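Local coordinates for protein methyltransferase (Streptomyces regensis, PDB 5N5D) that probably transfers a methyl group from S-adenosylmethionine to a hydroxyl oxygen during the biosynthesis of the pyrrolobenzodiazepine tomaymycin, at residues 64-69 with 88-93. Residues are numbered along the deposited sequence; the frame is centred on the assembly and turned at random.
Sequences RILEIG and RLVTIE. With SAM (S-adenosylmethionine), chain H.
E67 and T91 lie side by side on one face of the sheet, and the T91 hydroxyl donates to E67 OE1 at 2.7 Å from OG1, on the carboxylate's anti lone pair. The E67 chain is extended, CG anti to the backbone N (chi1 174°), which carries the carboxylate past OG1 towards helix 74-80; there S76 OG also bonds OE1 and S75 OG bonds OE2. This buried acid is thus gripped at both oxygens, and T91 OG1 is further tied to T70. Packing is close next door, where L89 CD1 sits 3.6 Å from I65 CG2 and also reaches E67 CB. On the opposite face the apolar side chains meet less closely, L66 CD1 touching V90 CG1 at 4.2 Å and I92 CD1 at a similar distance, though L66 CD1 comes within 3.5 Å of V90 O. Between the two faces, five backbone hydrogen bonds join the parallel strands; those from I65, V90 and E67 N are nearly straight, whereas I92 N to E67 O and G69 N to I92 O bend to about 140°. The strands are first and second in chain order in the Rossmann-like methyltransferase sheet, 64-68 lying between 88-93 and 139-142; helix 74-80 joins them in a beta-alpha-beta crossover, and their C-terminal ends meet S-adenosylmethionine. G69 O accepts from the cofactor's amino N at 2.8 Å. The E93 carboxylate takes the ribose diol in bidentate fashion, OE1 from O3' and OE2 from O2' (2.6 Å); each oxygen has a second donor, F71 N for OE1 and E95 N for OE2. At the partly exposed N-terminal ends, R64 NH1 lies over one face of the R88 guanidinium, 3.5 Å from R88 NH1, with the planes 71° apart; exposure and the weak, long ion pair of R88 NE with E116 probably temper the repulsion.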
ATOM      1  N   ARG A  64      -1.144   5.486 -18.306  1.00 18.53           N
ATOM      2  CA  ARG A  64      -1.459   4.232 -18.971  1.00 18.15           C
ATOM      3  C   ARG A  64      -1.343   3.112 -17.951  1.00 16.71           C
ATOM      4  O   ARG A  64      -0.308   2.976 -17.293  1.00 18.37           O
ATOM      5  CB  ARG A  64      -0.525   3.961 -20.149  1.00 23.77           C
ATOM      6  CG  ARG A  64      -0.621   4.975 -21.283  1.00 32.87           C
ATOM      7  CD  ARG A  64       0.070   4.445 -22.534  1.00 53.24           C
ATOM      8  NE  ARG A  64       0.349   5.494 -23.510  1.00 77.80           N
ATOM      9  CZ  ARG A  64      -0.551   6.006 -24.343  1.00 96.36           C
ATOM     10  NH1 ARG A  64      -1.807   5.578 -24.323  1.00 99.36           N
ATOM     11  NH2 ARG A  64      -0.195   6.956 -25.199  1.00101.18           N
ATOM     12  N   ILE A  65      -2.397   2.319 -17.828  1.00 14.81           N
ATOM     13  CA  ILE A  65      -2.450   1.227 -16.865  1.00 13.78           C
ATOM     14  C   ILE A  65      -2.779  -0.062 -17.601  1.00 15.42           C
ATOM     15  O   ILE A  65      -3.649  -0.080 -18.479  1.00 16.16           O
ATOM     16  CB  ILE A  65      -3.493   1.498 -15.762  1.00 14.63           C
ATOM     17  CG1 ILE A  65      -3.169   2.808 -15.036  1.00 15.90           C
ATOM     18  CG2 ILE A  65      -3.553   0.327 -14.788  1.00 14.40           C
ATOM     19  CD1 ILE A  65      -4.217   3.226 -14.021  1.00 16.46           C
ATOM     20  N   LEU A  66      -2.091  -1.144 -17.235  1.00 14.88           N
ATOM     21  CA  LEU A  66      -2.355  -2.477 -17.762  1.00 14.37           C
ATOM     22  C   LEU A  66      -2.915  -3.345 -16.646  1.00 15.04           C
ATOM     23  O   LEU A  66      -2.341  -3.397 -15.556  1.00 15.58           O
ATOM     24  CB  LEU A  66      -1.077  -3.099 -18.326  1.00 15.60           C
ATOM     25  CG  LEU A  66      -1.137  -4.574 -18.727  1.00 17.06           C
ATOM     26  CD1 LEU A  66      -2.139  -4.802 -19.864  1.00 18.71           C
ATOM     27  CD2 LEU A  66       0.243  -5.066 -19.111  1.00 18.49           C
ATOM     28  N   GLU A  67      -4.036  -4.013 -16.915  1.00 14.53           N
ATOM     29  CA  GLU A  67      -4.652  -4.932 -15.969  1.00 14.90           C
ATOM     30  C   GLU A  67      -4.772  -6.304 -16.604  1.00 11.74           C
ATOM     31  O   GLU A  67      -5.298  -6.437 -17.714  1.00 15.20           O
ATOM     32  CB  GLU A  67      -6.035  -4.434 -15.540  1.00 13.94           C
ATOM     33  CG  GLU A  67      -6.816  -5.405 -14.667  1.00 13.81           C
ATOM     34  CD  GLU A  67      -8.147  -4.829 -14.231  1.00 14.73           C
ATOM     35  OE1 GLU A  67      -9.006  -4.591 -15.107  1.00 17.28           O
ATOM     36  OE2 GLU A  67      -8.313  -4.596 -13.017  1.00 17.34           O
ATOM     37  N   ILE A  68      -4.297  -7.321 -15.895  1.00 13.86           N
ATOM     38  CA  ILE A  68      -4.377  -8.705 -16.341  1.00 13.18           C
ATOM     39  C   ILE A  68      -5.397  -9.387 -15.439  1.00 13.56           C
ATOM     40  O   ILE A  68      -5.107  -9.682 -14.275  1.00 14.50           O
ATOM     41  CB  ILE A  68      -3.012  -9.399 -16.291  1.00 14.96           C
ATOM     42  CG1 ILE A  68      -1.995  -8.594 -17.102  1.00 15.46           C
ATOM     43  CG2 ILE A  68      -3.125 -10.819 -16.828  1.00 17.48           C
ATOM     44  CD1 ILE A  68      -0.565  -9.043 -16.938  1.00 16.88           C
ATOM     45  N   GLY A  69      -6.605  -9.602 -15.963  1.00 15.39           N
ATOM     46  CA  GLY A  69      -7.680 -10.210 -15.198  1.00 14.74           C
ATOM     47  C   GLY A  69      -8.833  -9.273 -14.884  1.00 13.77           C
ATOM     48  O   GLY A  69      -8.999  -8.867 -13.735  1.00 16.25           O
ATOM     49  N   ARG A  88      -5.380   5.766 -20.451  1.00 16.29           N
ATOM     50  CA  ARG A  88      -6.003   4.539 -20.920  1.00 16.90           C
ATOM     51  C   ARG A  88      -5.711   3.402 -19.957  1.00 16.49           C
ATOM     52  O   ARG A  88      -4.603   3.289 -19.425  1.00 16.46           O
ATOM     53  CB  ARG A  88      -5.532   4.155 -22.327  1.00 22.85           C
ATOM     54  CG  ARG A  88      -6.333   2.997 -22.927  1.00 30.71           C
ATOM     55  CD  ARG A  88      -6.761   3.257 -24.367  1.00 47.05           C
ATOM     56  NE  ARG A  88      -5.643   3.163 -25.304  1.00 64.11           N
ATOM     57  CZ  ARG A  88      -4.959   4.197 -25.785  1.00 81.22           C
ATOM     58  NH1 ARG A  88      -3.962   3.987 -26.635  1.00 87.17           N
ATOM     59  NH2 ARG A  88      -5.261   5.440 -25.430  1.00 89.59           N
ATOM     60  N   LEU A  89      -6.735   2.586 -19.729  1.00 14.69           N
ATOM     61  CA  LEU A  89      -6.626   1.299 -19.059  1.00 14.78           C
ATOM     62  C   LEU A  89      -6.775   0.214 -20.115  1.00 16.13           C
ATOM     63  O   LEU A  89      -7.790   0.158 -20.818  1.00 16.53           O
ATOM     64  CB  LEU A  89      -7.699   1.146 -17.978  1.00 14.24           C
ATOM     65  CG  LEU A  89      -7.790  -0.250 -17.354  1.00 14.55           C
ATOM     66  CD1 LEU A  89      -6.532  -0.570 -16.567  1.00 15.03           C
ATOM     67  CD2 LEU A  89      -9.024  -0.362 -16.475  1.00 14.12           C
ATOM     68  N   VAL A  90      -5.757  -0.624 -20.246  1.00 15.02           N
ATOM     69  CA  VAL A  90      -5.817  -1.796 -21.106  1.00 14.36           C
ATOM     70  C   VAL A  90      -6.033  -2.983 -20.188  1.00 15.05           C
ATOM     71  O   VAL A  90      -5.226  -3.220 -19.285  1.00 15.32           O
ATOM     72  CB  VAL A  90      -4.531  -1.949 -21.932  1.00 14.62           C
ATOM     73  CG1 VAL A  90      -4.608  -3.181 -22.829  1.00 17.16           C
ATOM     74  CG2 VAL A  90      -4.285  -0.702 -22.770  1.00 16.58           C
ATOM     75  N   THR A  91      -7.125  -3.717 -20.383  1.00 14.74           N
ATOM     76  CA  THR A  91      -7.433  -4.827 -19.493  1.00 14.90           C
ATOM     77  C   THR A  91      -7.738  -6.085 -20.294  1.00 15.85           C
ATOM     78  O   THR A  91      -8.309  -6.023 -21.387  1.00 17.03           O
ATOM     79  CB  THR A  91      -8.592  -4.467 -18.540  1.00 14.80           C
ATOM     80  OG1 THR A  91      -8.772  -5.523 -17.591  1.00 15.86           O
ATOM     81  CG2 THR A  91      -9.887  -4.190 -19.309  1.00 16.27           C
ATOM     82  N   ILE A  92      -7.326  -7.227 -19.741  1.00 14.06           N
ATOM     83  CA  ILE A  92      -7.358  -8.519 -20.419  1.00 14.13           C
ATOM     84  C   ILE A  92      -8.185  -9.502 -19.604  1.00 14.21           C
ATOM     85  O   ILE A  92      -7.988  -9.638 -18.392  1.00 14.85           O
ATOM     86  CB  ILE A  92      -5.943  -9.097 -20.616  1.00 15.55           C
ATOM     87  CG1 ILE A  92      -5.042  -8.100 -21.342  1.00 14.75           C
ATOM     88  CG2 ILE A  92      -6.026 -10.428 -21.372  1.00 19.41           C
ATOM     89  CD1 ILE A  92      -3.576  -8.517 -21.391  1.00 17.15           C
ATOM     90  N   GLU A  93      -9.049 -10.249 -20.291  1.00 15.26           N
ATOM     91  CA  GLU A  93      -9.893 -11.257 -19.654  1.00 16.81           C
ATOM     92  C   GLU A  93     -10.097 -12.438 -20.593  1.00 17.56           C
ATOM     93  O   GLU A  93     -10.442 -12.252 -21.762  1.00 17.96           O
ATOM     94  CB  GLU A  93     -11.247 -10.653 -19.263  1.00 17.26           C
ATOM     95  CG  GLU A  93     -12.287 -11.664 -18.789  1.00 19.13           C
ATOM     96  CD  GLU A  93     -11.791 -12.496 -17.633  1.00 19.96           C
ATOM     97  OE1 GLU A  93     -11.245 -11.911 -16.670  1.00 18.05           O
ATOM     98  OE2 GLU A  93     -11.933 -13.737 -17.686  1.00 20.13           O
TER
HETATM   99  N   SAM H 306      -9.232  -8.016 -11.095  1.00 16.05           N
HETATM  100  CA  SAM H 306     -10.629  -8.413 -10.830  1.00 16.39           C
HETATM  101  C   SAM H 306     -11.233  -7.533  -9.688  1.00 18.37           C
HETATM  102  O   SAM H 306     -10.504  -7.330  -8.691  1.00 17.12           O
HETATM  103  OXT SAM H 306     -12.392  -7.095  -9.843  1.00 18.13           O
HETATM  104  CB  SAM H 306     -10.711  -9.910 -10.443  1.00 16.39           C
HETATM  105  CG  SAM H 306      -9.924 -10.790 -11.407  1.00 17.32           C
HETATM  106  SD  SAM H 306     -10.249 -12.515 -10.970  1.00 21.60           S
HETATM  107  CE  SAM H 306      -9.284 -12.675  -9.516  1.00 21.28           C
HETATM  108  C5' SAM H 306      -9.175 -13.434 -12.125  1.00 20.70           C
HETATM  109  C4' SAM H 306      -9.631 -13.326 -13.566  1.00 20.81           C
HETATM  110  O4' SAM H 306      -8.586 -13.760 -14.465  1.00 21.69           O
HETATM  111  C3' SAM H 306     -10.878 -14.153 -13.906  1.00 19.34           C
HETATM  112  O3' SAM H 306     -11.880 -13.298 -14.446  1.00 19.12           O
HETATM  113  C2' SAM H 306     -10.358 -15.202 -14.902  1.00 18.92           C
HETATM  114  O2' SAM H 306     -11.316 -15.550 -15.894  1.00 19.71           O
HETATM  115  C1' SAM H 306      -9.188 -14.458 -15.530  1.00 20.95           C
HETATM  116  N9  SAM H 306      -8.178 -15.310 -16.146  1.00 19.22           N
HETATM  117  C8  SAM H 306      -7.708 -16.511 -15.686  1.00 19.40           C
HETATM  118  N7  SAM H 306      -6.748 -17.025 -16.417  1.00 18.61           N
HETATM  119  C5  SAM H 306      -6.573 -16.094 -17.431  1.00 18.95           C
HETATM  120  C6  SAM H 306      -5.687 -16.035 -18.522  1.00 18.57           C
HETATM  121  N6  SAM H 306      -4.773 -16.977 -18.788  1.00 20.80           N
HETATM  122  N1  SAM H 306      -5.761 -14.957 -19.336  1.00 18.46           N
HETATM  123  C2  SAM H 306      -6.669 -14.013 -19.070  1.00 19.33           C
HETATM  124  N3  SAM H 306      -7.558 -13.962 -18.073  1.00 18.85           N
HETATM  125  C4  SAM H 306      -7.455 -15.037 -17.281  1.00 18.93           C